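Local coordinates for phosphatidylinositol-specific phospholipase C1 (Streptomyces antibioticus, PDB 3H4X), which belongs to the calcium-dependent phosphoinositide phospholipase C family and folds as a barrel of parallel strands surrounded by helices, at residues L193-V198 with A234-A239; P240-E245 with T273-T278; W255-D260 with R279-I284; L283-A288 with A315-A320. All blocks are in the same frame, centred on the assembly; numbering follows the deposited sequence.

Interaction 1 (L193-V198 with A234-A239); sequences LIPGTV and AVHGAA
Ala234 starts the contact with a backbone bond to Leu193. Its N lies 2.9 Å from Leu193 O, and the bond is fairly straight at 160°. A water also donates to Leu193 O and to Ala234 O, at 2.8 Å each, and so ties the two carbonyls together. The methyl CB of Ala234 faces the branch methyl of Ile194, with CB 3.9 Å from Ile194 CG2. Val235 then turns away from Leu193-Val198 and packs on Phe259 of the next strand. His236 points back. Its CG is anti to its own backbone N (chi1 178°), which swings the imidazole across Ile194. Ile194 CD1 sits over one face of that ring, 3.9 Å from the centroid and close to the normal, in a CH-pi contact. Nearer the backbone, His236 CB passes the proline ring and lies 3.8 Å from Pro195 CD. The short strand axes are inclined at 31°. One backbone bond joins these two segments, at Leu193 and Ala234, and further along side-chain contacts of Ile194 and Pro195 with His236 take over. Helix 209-222 links the two strands. This is a beta-alpha-beta crossover, the repeating step of the TIM barrel found in this phospholipase family.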
loop_
_atom_site.group_PDB
_atom_site.type_symbol
_atom_site.label_atom_id
_atom_site.label_comp_id
_atom_site.label_asym_id
_atom_site.label_seq_id
_atom_site.Cartn_x
_atom_site.Cartn_y
_atom_site.Cartn_z
ATOM N N LEU A 193 -4.051 3.130 -0.260
ATOM C CA LEU A 193 -5.311 2.828 0.414
ATOM C C LEU A 193 -6.228 2.010 -0.487
ATOM O O LEU A 193 -6.418 2.358 -1.654
ATOM C CB LEU A 193 -6.040 4.126 0.769
ATOM C CG LEU A 193 -5.528 4.899 1.980
ATOM C CD1 LEU A 193 -5.993 6.347 1.950
ATOM C CD2 LEU A 193 -5.983 4.224 3.269
ATOM N N ILE A 194 -6.804 0.935 0.049
ATOM C CA ILE A 194 -7.913 0.253 -0.622
ATOM C C ILE A 194 -9.108 0.142 0.311
ATOM O O ILE A 194 -8.955 0.154 1.538
ATOM C CB ILE A 194 -7.549 -1.163 -1.146
ATOM C CG1 ILE A 194 -7.128 -2.097 -0.007
ATOM C CG2 ILE A 194 -6.492 -1.086 -2.236
ATOM C CD1 ILE A 194 -7.213 -3.572 -0.378
ATOM N N PRO A 195 -10.314 0.043 -0.271
ATOM C CA PRO A 195 -11.503 -0.202 0.531
ATOM C C PRO A 195 -11.445 -1.589 1.154
ATOM O O PRO A 195 -10.747 -2.477 0.650
ATOM C CB PRO A 195 -12.650 -0.126 -0.488
ATOM C CG PRO A 195 -12.086 0.555 -1.680
ATOM C CD PRO A 195 -10.634 0.175 -1.701
ATOM N N GLY A 196 -12.191 -1.778 2.235
ATOM C CA GLY A 196 -12.105 -3.006 3.012
ATOM C C GLY A 196 -13.262 -3.961 2.813
ATOM O O GLY A 196 -14.304 -3.601 2.261
ATOM N N THR A 197 -13.076 -5.188 3.282
ATOM C CA THR A 197 -14.087 -6.226 3.125
ATOM C C THR A 197 -15.388 -5.911 3.861
ATOM O O THR A 197 -16.466 -6.307 3.418
ATOM C CB THR A 197 -13.563 -7.596 3.589
ATOM O OG1 THR A 197 -13.119 -7.504 4.947
ATOM C CG2 THR A 197 -12.405 -8.041 2.713
ATOM N N VAL A 198 -15.294 -5.204 4.981
ATOM C CA VAL A 198 -16.488 -4.885 5.762
ATOM C C VAL A 198 -17.342 -3.806 5.099
ATOM O O VAL A 198 -18.572 -3.897 5.099
ATOM C CB VAL A 198 -16.140 -4.468 7.199
ATOM C CG1 VAL A 198 -17.409 -4.180 7.988
ATOM C CG2 VAL A 198 -15.329 -5.558 7.872
ATOM N N ALA A 234 -6.089 3.590 -4.271
ATOM C CA ALA A 234 -6.000 2.642 -5.364
ATOM C C ALA A 234 -7.384 2.206 -5.824
ATOM O O ALA A 234 -8.342 2.205 -5.045
ATOM C CB ALA A 234 -5.194 1.427 -4.935
ATOM N N VAL A 235 -7.482 1.835 -7.096
ATOM C CA VAL A 235 -8.689 1.210 -7.624
ATOM C C VAL A 235 -8.560 -0.292 -7.403
ATOM O O VAL A 235 -7.708 -0.954 -7.998
ATOM C CB VAL A 235 -8.899 1.518 -9.111
ATOM C CG1 VAL A 235 -10.275 1.033 -9.551
ATOM C CG2 VAL A 235 -8.742 3.011 -9.363
ATOM N N HIS A 236 -9.408 -0.817 -6.531
ATOM C CA HIS A 236 -9.289 -2.183 -6.051
ATOM C C HIS A 236 -10.265 -3.082 -6.790
ATOM O O HIS A 236 -11.458 -2.782 -6.873
ATOM C CB HIS A 236 -9.563 -2.180 -4.549
ATOM C CG HIS A 236 -9.530 -3.527 -3.899
ATOM N ND1 HIS A 236 -8.458 -4.391 -3.986
ATOM C CD2 HIS A 236 -10.432 -4.128 -3.090
ATOM C CE1 HIS A 236 -8.716 -5.478 -3.279
ATOM N NE2 HIS A 236 -9.908 -5.344 -2.729
ATOM N N GLY A 237 -9.740 -4.168 -7.346
ATOM C CA GLY A 237 -10.534 -5.109 -8.127
ATOM C C GLY A 237 -10.093 -5.067 -9.576
ATOM O O GLY A 237 -10.307 -4.071 -10.268
ATOM N N ALA A 238 -9.454 -6.140 -10.032
ATOM C CA ALA A 238 -8.937 -6.210 -11.392
ATOM C C ALA A 238 -10.072 -6.061 -12.392
ATOM O O ALA A 238 -11.113 -6.710 -12.262
ATOM C CB ALA A 238 -8.217 -7.524 -11.608
ATOM N N ALA A 239 -9.863 -5.212 -13.391
ATOM C CA ALA A 239 -10.882 -4.944 -14.397
ATOM C C ALA A 239 -10.227 -4.579 -15.718
ATOM O O ALA A 239 -9.108 -4.063 -15.734
ATOM C CB ALA A 239 -11.794 -3.814 -13.936
HETATM O O HOH W 1 -8.856 3.387 -2.575
#

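Interaction 2 (P240-E245 with T273-T278); sequences PGDPRE and TSWYDT. With EOH (ethanol), chain N.
Asp242 and Arg244 form a compact Asx turn, and the six-membered ring of Trp275 packs against it. Asp242 OD1 accepts from the backbone N of Arg244 at 2.9 Å. The same oxygen takes Arg244 NE on its syn lone pair, while NH2 reaches OD2. This side-on, two-nitrogen salt bridge holds both flat groups in place. Trp275 CH2 then lies 3.5 Å from Asp242 CG and 3.7 Å from Arg244 NH2. The guanidinium and indole planes are nearly perpendicular, at 88°. Arg244 has further partners in Asp171 and Tyr281. Pro243 completes the tight side. Its CD is 3.8 Å from Trp275 CZ3, and its CG comes to the edge of the Tyr276 ring, 3.2 Å from Tyr276 OH. Trp275 CE3 covers one face of that same tyrosine ring.

The Gly241 end is looser and more open to solvent. No direct hydrogen bond joins the two segments, and an acetyl group lies beside Gly241. Gly241 O stands over a face of the indole, offset toward its rim. A single water spans the gap here, hydrogen-bonded to Gly241 O and to Tyr276 OH at 2.6 Å each.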
loop_
_atom_site.group_PDB
_atom_site.type_symbol
_atom_site.label_atom_id
_atom_site.label_comp_id
_atom_site.label_asym_id
_atom_site.label_seq_id
_atom_site.Cartn_x
_atom_site.Cartn_y
_atom_site.Cartn_z
ATOM N N PRO A 240 -10.924 -4.838 -16.836
ATOM C CA PRO A 240 -10.410 -4.473 -18.152
ATOM C C PRO A 240 -10.556 -2.979 -18.429
ATOM O O PRO A 240 -11.266 -2.272 -17.709
ATOM C CB PRO A 240 -11.304 -5.271 -19.105
ATOM C CG PRO A 240 -12.589 -5.379 -18.379
ATOM C CD PRO A 240 -12.214 -5.546 -16.927
ATOM N N GLY A 241 -9.879 -2.508 -19.470
ATOM C CA GLY A 241 -9.950 -1.106 -19.856
ATOM C C GLY A 241 -9.371 -0.203 -18.786
ATOM O O GLY A 241 -8.413 -0.560 -18.103
ATOM N N ASP A 242 -9.942 0.986 -18.650
ATOM C CA ASP A 242 -9.537 1.906 -17.597
ATOM C C ASP A 242 -10.475 1.679 -16.420
ATOM O O ASP A 242 -11.654 2.023 -16.496
ATOM C CB ASP A 242 -9.634 3.350 -18.092
ATOM C CG ASP A 242 -9.142 4.353 -17.073
ATOM O OD1 ASP A 242 -9.116 4.030 -15.866
ATOM O OD2 ASP A 242 -8.781 5.476 -17.480
ATOM N N PRO A 243 -9.970 1.077 -15.331
ATOM C CA PRO A 243 -10.860 0.736 -14.224
ATOM C C PRO A 243 -11.531 1.951 -13.600
ATOM O O PRO A 243 -12.546 1.813 -12.922
ATOM C CB PRO A 243 -9.920 0.069 -13.216
ATOM C CG PRO A 243 -8.785 -0.446 -14.038
ATOM C CD PRO A 243 -8.598 0.581 -15.111
ATOM N N ARG A 244 -10.964 3.132 -13.817
ATOM C CA ARG A 244 -11.498 4.340 -13.207
ATOM C C ARG A 244 -12.829 4.764 -13.822
ATOM O O ARG A 244 -13.525 5.619 -13.279
ATOM C CB ARG A 244 -10.467 5.466 -13.276
ATOM C CG ARG A 244 -9.213 5.142 -12.466
ATOM C CD ARG A 244 -8.018 6.015 -12.815
ATOM N NE ARG A 244 -7.677 5.948 -14.232
ATOM C CZ ARG A 244 -6.628 6.554 -14.772
ATOM N NH1 ARG A 244 -5.794 7.250 -14.005
ATOM N NH2 ARG A 244 -6.418 6.472 -16.078
ATOM N N GLU A 245 -13.189 4.152 -14.947
ATOM C CA GLU A 245 -14.482 4.422 -15.564
ATOM C C GLU A 245 -15.631 3.948 -14.669
ATOM O O GLU A 245 -16.783 4.300 -14.912
ATOM C CB GLU A 245 -14.566 3.790 -16.953
ATOM C CG GLU A 245 -13.535 4.315 -17.950
ATOM C CD GLU A 245 -13.812 5.730 -18.438
ATOM O OE1 GLU A 245 -14.849 6.320 -18.064
ATOM O OE2 GLU A 245 -12.980 6.259 -19.209
ATOM N N THR A 273 -2.593 -5.686 -19.413
ATOM C CA THR A 273 -1.835 -5.094 -18.316
ATOM C C THR A 273 -0.740 -4.136 -18.788
ATOM O O THR A 273 -0.221 -3.362 -17.992
ATOM C CB THR A 273 -1.238 -6.161 -17.385
ATOM O OG1 THR A 273 -0.471 -7.087 -18.158
ATOM C CG2 THR A 273 -2.342 -6.911 -16.647
ATOM N N SER A 274 -0.398 -4.165 -20.076
ATOM C CA SER A 274 0.609 -3.237 -20.592
ATOM C C SER A 274 0.147 -1.786 -20.450
ATOM O O SER A 274 0.961 -0.873 -20.347
ATOM C CB SER A 274 0.962 -3.549 -22.049
ATOM O OG SER A 274 -0.065 -3.139 -22.931
ATOM N N TRP A 275 -1.165 -1.587 -20.443
ATOM C CA TRP A 275 -1.761 -0.264 -20.299
ATOM C C TRP A 275 -1.212 0.456 -19.070
ATOM O O TRP A 275 -0.901 1.645 -19.121
ATOM C CB TRP A 275 -3.277 -0.421 -20.197
ATOM C CG TRP A 275 -4.074 0.840 -20.080
ATOM C CD1 TRP A 275 -4.454 1.667 -21.096
ATOM C CD2 TRP A 275 -4.635 1.391 -18.881
ATOM N NE1 TRP A 275 -5.203 2.707 -20.601
ATOM C CE2 TRP A 275 -5.328 2.561 -19.245
ATOM C CE3 TRP A 275 -4.613 1.011 -17.534
ATOM C CZ2 TRP A 275 -5.991 3.354 -18.314
ATOM C CZ3 TRP A 275 -5.271 1.800 -16.614
ATOM C CH2 TRP A 275 -5.953 2.957 -17.007
ATOM N N TYR A 276 -1.088 -0.276 -17.966
ATOM C CA TYR A 276 -0.606 0.297 -16.707
ATOM C C TYR A 276 0.851 0.713 -16.805
ATOM O O TYR A 276 1.252 1.758 -16.298
ATOM C CB TYR A 276 -0.775 -0.700 -15.552
ATOM C CG TYR A 276 -2.205 -1.109 -15.350
ATOM C CD1 TYR A 276 -3.035 -0.405 -14.485
ATOM C CD2 TYR A 276 -2.742 -2.177 -16.050
ATOM C CE1 TYR A 276 -4.354 -0.763 -14.317
ATOM C CE2 TYR A 276 -4.059 -2.541 -15.886
ATOM C CZ TYR A 276 -4.860 -1.831 -15.018
ATOM O OH TYR A 276 -6.177 -2.180 -14.852
ATOM N N ASP A 277 1.647 -0.132 -17.447
ATOM C CA ASP A 277 3.081 0.099 -17.570
ATOM C C ASP A 277 3.350 1.311 -18.463
ATOM O O ASP A 277 4.175 2.170 -18.144
ATOM C CB ASP A 277 3.737 -1.154 -18.147
ATOM C CG ASP A 277 5.206 -1.272 -17.798
ATOM O OD1 ASP A 277 5.805 -0.277 -17.335
ATOM O OD2 ASP A 277 5.757 -2.376 -18.000
ATOM N N THR A 278 2.627 1.389 -19.575
ATOM C CA THR A 278 2.782 2.495 -20.513
ATOM C C THR A 278 2.523 3.842 -19.835
ATOM O O THR A 278 3.201 4.834 -20.116
ATOM C CB THR A 278 1.837 2.321 -21.719
ATOM O OG1 THR A 278 2.171 1.115 -22.419
ATOM C CG2 THR A 278 1.946 3.506 -22.663
HETATM C C1 EOH N . 6.865 1.176 -19.900
HETATM C C2 EOH N . 6.348 0.405 -21.109
HETATM O O EOH N . 6.425 2.515 -19.898
HETATM O O HOH W 2 -7.341 -2.746 -17.124
#

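Interaction 3 (W255-D260 with R279-I284); sequences WFVVFD and RHYLLI
Phe259 and Tyr281 meet through their rings beside a parallel strand pair. Both have CG beside the backbone N, anti to the carbonyl carbon (chi1 -60° and -58°), and this brings the ring of Phe259 over toward the neighbouring strand. Phe259 CE2 lies 3.5 Å from Tyr281 CD2. The planes are inclined at 41°, so the pair is neither a stack nor edge-to-face. Arg279 CB rests over the centre of one tyrosine face. Tyr281 OH accepts from Arg279 NH1 and is also hydrogen-bonded to Asp171.

The backbones are laced by three bonds. Leu282 N donates to Val257 O, and Phe259 N donates to Leu282 O at 2.9 Å. Ile284 N donates to Phe259 O at 2.8 Å and is nearly straight.

The side chains alternate between the two faces of the sheet. Phe259 and Leu283 share one face, where Leu283 CD1 reaches Phe259 CB. Val258, Asp260, Leu282 and Ile284 share the other. There Ile284 sends its two branches to different partners. CD1 turns back along the strand to Val258 CG1, 3.6 Å away. CG2 is anti to the backbone N and lies 3.3 Å from Asp260 OD2.

The carboxylate of Asp260 is buried, with OD2 against the Ile284 side chain. Lys127 forms a salt bridge to OD2, while Glu192 brings a second carboxylate close. Lys127 would offset part of this negative charge, and in so buried a place the pairing is probably stronger than in water.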
loop_
_atom_site.group_PDB
_atom_site.type_symbol
_atom_site.label_atom_id
_atom_site.label_comp_id
_atom_site.label_asym_id
_atom_site.label_seq_id
_atom_site.Cartn_x
_atom_site.Cartn_y
_atom_site.Cartn_z
ATOM N N TRP A 255 -7.131 11.170 -9.801
ATOM C CA TRP A 255 -6.466 11.061 -8.507
ATOM C C TRP A 255 -6.110 9.619 -8.169
ATOM O O TRP A 255 -5.509 9.358 -7.129
ATOM C CB TRP A 255 -7.290 11.764 -7.416
ATOM C CG TRP A 255 -7.296 13.225 -7.693
ATOM C CD1 TRP A 255 -8.326 13.970 -8.180
ATOM C CD2 TRP A 255 -6.173 14.103 -7.598
ATOM N NE1 TRP A 255 -7.922 15.271 -8.365
ATOM C CE2 TRP A 255 -6.601 15.377 -8.013
ATOM C CE3 TRP A 255 -4.850 13.937 -7.181
ATOM C CZ2 TRP A 255 -5.750 16.484 -8.025
ATOM C CZ3 TRP A 255 -4.004 15.034 -7.199
ATOM C CH2 TRP A 255 -4.461 16.292 -7.618
ATOM N N PHE A 256 -6.446 8.704 -9.080
ATOM C CA PHE A 256 -6.090 7.291 -8.967
ATOM C C PHE A 256 -4.958 6.950 -9.935
ATOM O O PHE A 256 -5.151 6.959 -11.155
ATOM C CB PHE A 256 -7.290 6.412 -9.309
ATOM C CG PHE A 256 -8.412 6.478 -8.315
ATOM C CD1 PHE A 256 -8.364 5.738 -7.142
ATOM C CD2 PHE A 256 -9.533 7.250 -8.567
ATOM C CE1 PHE A 256 -9.407 5.780 -6.236
ATOM C CE2 PHE A 256 -10.578 7.293 -7.662
ATOM C CZ PHE A 256 -10.514 6.556 -6.494
ATOM N N VAL A 257 -3.787 6.633 -9.394
ATOM C CA VAL A 257 -2.661 6.209 -10.224
ATOM C C VAL A 257 -2.094 4.875 -9.739
ATOM O O VAL A 257 -1.005 4.457 -10.146
ATOM C CB VAL A 257 -1.554 7.280 -10.294
ATOM C CG1 VAL A 257 -2.092 8.549 -10.947
ATOM C CG2 VAL A 257 -0.996 7.587 -8.906
ATOM N N VAL A 258 -2.856 4.219 -8.864
ATOM C CA VAL A 258 -2.506 2.926 -8.292
ATOM C C VAL A 258 -3.708 2.004 -8.453
ATOM O O VAL A 258 -4.853 2.427 -8.275
ATOM C CB VAL A 258 -2.124 3.057 -6.800
ATOM C CG1 VAL A 258 -1.694 1.706 -6.226
ATOM C CG2 VAL A 258 -1.027 4.101 -6.631
ATOM N N PHE A 259 -3.433 0.753 -8.802
ATOM C CA PHE A 259 -4.457 -0.241 -9.091
ATOM C C PHE A 259 -4.050 -1.518 -8.388
ATOM O O PHE A 259 -2.866 -1.838 -8.314
ATOM C CB PHE A 259 -4.564 -0.446 -10.599
ATOM C CG PHE A 259 -4.930 0.802 -11.331
ATOM C CD1 PHE A 259 -6.249 1.059 -11.669
ATOM C CD2 PHE A 259 -3.966 1.748 -11.640
ATOM C CE1 PHE A 259 -6.590 2.230 -12.318
ATOM C CE2 PHE A 259 -4.301 2.917 -12.295
ATOM C CZ PHE A 259 -5.616 3.155 -12.639
ATOM N N ASP A 260 -5.029 -2.232 -7.851
ATOM C CA ASP A 260 -4.757 -3.347 -6.958
ATOM C C ASP A 260 -5.781 -4.432 -7.248
ATOM O O ASP A 260 -6.989 -4.197 -7.144
ATOM C CB ASP A 260 -4.878 -2.839 -5.519
ATOM C CG ASP A 260 -4.409 -3.837 -4.492
ATOM O OD1 ASP A 260 -4.950 -4.956 -4.464
ATOM O OD2 ASP A 260 -3.503 -3.490 -3.703
ATOM N N ARG A 279 1.552 3.863 -18.929
ATOM C CA ARG A 279 1.142 5.098 -18.267
ATOM C C ARG A 279 1.855 5.348 -16.939
ATOM O O ARG A 279 1.618 6.367 -16.286
ATOM C CB ARG A 279 -0.376 5.102 -18.080
ATOM C CG ARG A 279 -1.134 5.328 -19.382
ATOM C CD ARG A 279 -2.578 4.862 -19.314
ATOM N NE ARG A 279 -3.323 5.268 -20.504
ATOM C CZ ARG A 279 -4.250 6.224 -20.520
ATOM N NH1 ARG A 279 -4.565 6.870 -19.406
ATOM N NH2 ARG A 279 -4.873 6.527 -21.653
ATOM N N HIS A 280 2.727 4.419 -16.556
ATOM C CA HIS A 280 3.510 4.519 -15.320
ATOM C C HIS A 280 2.665 4.396 -14.053
ATOM O O HIS A 280 3.058 4.868 -12.983
ATOM C CB HIS A 280 4.342 5.804 -15.295
ATOM C CG HIS A 280 5.096 6.050 -16.563
ATOM N ND1 HIS A 280 5.926 5.105 -17.129
ATOM C CD2 HIS A 280 5.132 7.124 -17.386
ATOM C CE1 HIS A 280 6.447 5.592 -18.241
ATOM N NE2 HIS A 280 5.979 6.814 -18.421
ATOM N N TYR A 281 1.506 3.756 -14.169
ATOM C CA TYR A 281 0.676 3.493 -13.000
ATOM C C TYR A 281 1.256 2.333 -12.208
ATOM O O TYR A 281 1.858 1.422 -12.775
ATOM C CB TYR A 281 -0.750 3.136 -13.411
ATOM C CG TYR A 281 -1.472 4.180 -14.232
ATOM C CD1 TYR A 281 -1.214 5.536 -14.072
ATOM C CD2 TYR A 281 -2.448 3.804 -15.142
ATOM C CE1 TYR A 281 -1.896 6.489 -14.821
ATOM C CE2 TYR A 281 -3.134 4.737 -15.889
ATOM C CZ TYR A 281 -2.859 6.074 -15.726
ATOM O OH TYR A 281 -3.557 6.976 -16.496
ATOM N N LEU A 282 1.057 2.350 -10.894
ATOM C CA LEU A 282 1.473 1.225 -10.067
ATOM C C LEU A 282 0.405 0.146 -10.096
ATOM O O LEU A 282 -0.777 0.432 -9.918
ATOM C CB LEU A 282 1.749 1.662 -8.631
ATOM C CG LEU A 282 2.817 2.745 -8.473
ATOM C CD1 LEU A 282 3.062 3.036 -7.001
ATOM C CD2 LEU A 282 4.118 2.363 -9.169
ATOM N N LEU A 283 0.831 -1.090 -10.324
ATOM C CA LEU A 283 -0.081 -2.221 -10.428
ATOM C C LEU A 283 0.283 -3.266 -9.378
ATOM O O LEU A 283 1.318 -3.926 -9.472
ATOM C CB LEU A 283 -0.011 -2.823 -11.835
ATOM C CG LEU A 283 -0.976 -3.965 -12.162
ATOM C CD1 LEU A 283 -2.418 -3.562 -11.910
ATOM C CD2 LEU A 283 -0.794 -4.425 -13.596
ATOM N N ILE A 284 -0.558 -3.396 -8.357
ATOM C CA ILE A 284 -0.349 -4.385 -7.303
ATOM C C ILE A 284 -1.151 -5.635 -7.639
ATOM O O ILE A 284 -2.374 -5.565 -7.800
ATOM C CB ILE A 284 -0.801 -3.865 -5.910
ATOM C CG1 ILE A 284 0.096 -2.734 -5.400
ATOM C CG2 ILE A 284 -0.781 -4.995 -4.890
ATOM C CD1 ILE A 284 0.005 -1.450 -6.174
#

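Interaction 4 (L283-A288 with A315-A320)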
loop_
_atom_site.group_PDB
_atom_site.type_symbol
_atom_site.label_atom_id
_atom_site.label_comp_id
_atom_site.label_asym_id
_atom_site.label_seq_id
_atom_site.Cartn_x
_atom_site.Cartn_y
_atom_site.Cartn_z
ATOM N N LEU A 283 0.831 -1.090 -10.324
ATOM C CA LEU A 283 -0.081 -2.221 -10.428
ATOM C C LEU A 283 0.283 -3.266 -9.378
ATOM O O LEU A 283 1.318 -3.926 -9.472
ATOM C CB LEU A 283 -0.011 -2.823 -11.835
ATOM C CG LEU A 283 -0.976 -3.965 -12.162
ATOM C CD1 LEU A 283 -2.418 -3.562 -11.910
ATOM C CD2 LEU A 283 -0.794 -4.425 -13.596
ATOM N N ILE A 284 -0.558 -3.396 -8.357
ATOM C CA ILE A 284 -0.349 -4.385 -7.303
ATOM C C ILE A 284 -1.151 -5.635 -7.639
ATOM O O ILE A 284 -2.374 -5.565 -7.800
ATOM C CB ILE A 284 -0.801 -3.865 -5.910
ATOM C CG1 ILE A 284 0.096 -2.734 -5.400
ATOM C CG2 ILE A 284 -0.781 -4.995 -4.890
ATOM C CD1 ILE A 284 0.005 -1.450 -6.174
ATOM N N MET A 285 -0.461 -6.770 -7.740
ATOM C CA MET A 285 -1.106 -8.046 -8.026
ATOM C C MET A 285 -1.089 -8.925 -6.784
ATOM O O MET A 285 -0.026 -9.335 -6.307
ATOM C CB MET A 285 -0.425 -8.759 -9.189
ATOM C CG MET A 285 -0.467 -7.995 -10.495
ATOM S SD MET A 285 -0.173 -9.111 -11.871
ATOM C CE MET A 285 -0.255 -7.984 -13.264
ATOM N N THR A 286 -2.278 -9.205 -6.265
ATOM C CA THR A 286 -2.427 -9.919 -5.006
ATOM C C THR A 286 -2.598 -11.426 -5.210
ATOM O O THR A 286 -2.935 -11.892 -6.300
ATOM C CB THR A 286 -3.609 -9.356 -4.186
ATOM O OG1 THR A 286 -4.805 -9.407 -4.969
ATOM C CG2 THR A 286 -3.347 -7.905 -3.784
ATOM N N ASP A 287 -2.369 -12.181 -4.144
ATOM C CA ASP A 287 -2.448 -13.638 -4.200
ATOM C C ASP A 287 -1.665 -14.184 -5.387
ATOM O O ASP A 287 -2.175 -14.976 -6.181
ATOM C CB ASP A 287 -3.906 -14.096 -4.230
ATOM C CG ASP A 287 -4.610 -13.855 -2.911
ATOM O OD1 ASP A 287 -4.027 -14.192 -1.862
ATOM O OD2 ASP A 287 -5.734 -13.319 -2.915
ATOM N N ALA A 288 -0.413 -13.755 -5.489
ATOM C CA ALA A 288 0.462 -14.153 -6.587
ATOM C C ALA A 288 0.586 -15.669 -6.719
ATOM O O ALA A 288 0.815 -16.190 -7.810
ATOM C CB ALA A 288 1.836 -13.526 -6.417
ATOM N N ALA A 315 4.305 -9.567 -16.981
ATOM C CA ALA A 315 2.912 -9.157 -17.149
ATOM C C ALA A 315 2.634 -7.765 -16.567
ATOM O O ALA A 315 1.479 -7.389 -16.371
ATOM C CB ALA A 315 1.982 -10.190 -16.535
ATOM N N HIS A 316 3.697 -7.012 -16.293
ATOM C CA HIS A 316 3.603 -5.587 -15.956
ATOM C C HIS A 316 3.169 -5.254 -14.533
ATOM O O HIS A 316 2.787 -4.122 -14.251
ATOM C CB HIS A 316 2.724 -4.850 -16.968
ATOM C CG HIS A 316 3.137 -5.077 -18.389
ATOM N ND1 HIS A 316 4.221 -4.445 -18.963
ATOM C CD2 HIS A 316 2.620 -5.881 -19.347
ATOM C CE1 HIS A 316 4.349 -4.848 -20.215
ATOM N NE2 HIS A 316 3.391 -5.720 -20.472
ATOM N N ALA A 317 3.251 -6.216 -13.627
ATOM C CA ALA A 317 3.020 -5.914 -12.220
ATOM C C ALA A 317 4.088 -4.954 -11.704
ATOM O O ALA A 317 5.248 -5.018 -12.124
ATOM C CB ALA A 317 3.032 -7.189 -11.394
ATOM N N SER A 318 3.697 -4.063 -10.797
ATOM C CA SER A 318 4.662 -3.314 -9.994
ATOM C C SER A 318 5.006 -4.092 -8.732
ATOM O O SER A 318 6.145 -4.056 -8.262
ATOM C CB SER A 318 4.102 -1.957 -9.582
ATOM O OG SER A 318 3.831 -1.150 -10.707
ATOM N N PHE A 319 4.014 -4.778 -8.170
ATOM C CA PHE A 319 4.208 -5.572 -6.964
ATOM C C PHE A 319 3.497 -6.903 -7.116
ATOM O O PHE A 319 2.406 -6.966 -7.680
ATOM C CB PHE A 319 3.628 -4.870 -5.731
ATOM C CG PHE A 319 4.232 -3.529 -5.440
ATOM C CD1 PHE A 319 5.300 -3.408 -4.566
ATOM C CD2 PHE A 319 3.716 -2.381 -6.022
ATOM C CE1 PHE A 319 5.841 -2.168 -4.287
ATOM C CE2 PHE A 319 4.258 -1.138 -5.743
ATOM C CZ PHE A 319 5.322 -1.034 -4.878
ATOM N N ALA A 320 4.125 -7.960 -6.610
ATOM C CA ALA A 320 3.488 -9.260 -6.468
ATOM C C ALA A 320 3.409 -9.544 -4.972
ATOM O O ALA A 320 4.430 -9.500 -4.283
ATOM C CB ALA A 320 4.314 -10.328 -7.161
#
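A beta-alpha-beta unit, strand 282-286, helix 302-314 and strand 319-322, brings Leu283 and Ser318 together. The two meet by a reciprocal pair of bonds. Leu283 N donates to Ser318 OG at 3.0 Å, almost straight at 168°. Ser318 N donates to Leu283 O at 2.7 Å, in the carbonyl plane on a lone pair. Phe319 N also reaches Leu283 O, at 3.1 Å, from a position tilted out of that plane. One carbonyl is thus gripped by two successive amides, and the serine hydroxyl takes a backbone N-H just where the strand pairing begins. Met285 N continues the ladder to Phe319 O at 2.9 Å.

On one face Ile284 and Phe319 lie side by side and point the same way, with Ile284 CG1 3.7 Å from Phe319 CD2. On the other face Met285 runs out extended beyond CG (chi2 -160°). Its CG is 3.7 Å from Ala317 CB, and its CE reaches Ala315 O.

Strand 258-262 flanks strand 282-286 on its other edge. Leu312 of helix 302-314 packs on Met285, Ala317 and Ala320, while Ala263 and Tyr266 of helix 263-266 also touch Met285.

In the fold
Interactions 1, 3 and 4 are steps round one barrel. Strand 232-236 joins 1 to 3: Val235 N lies 2.9 Å from Val258 O, and Gly237 N 2.8 Å from Asp260 O. Interactions 3 and 4 share Leu283 and Ile284, with centres about 11 Å apart. Interaction 2 lies outside the sheet, its centre about 8 Å from that of interaction 3. Arg244 NH2 to Tyr281 OH, 2.9 Å, joins those two. Asp277 OD2 to His316 ND1, 2.8 Å, connects 2 with 4. The acetyl group by Gly241 belongs to interaction 2. Ethanol, probably from the crystallisation liquor, is bound about 3 Å from the side chain of His236, and an ethanol also lies about 4 Å from that of Asp260 (nearest atoms).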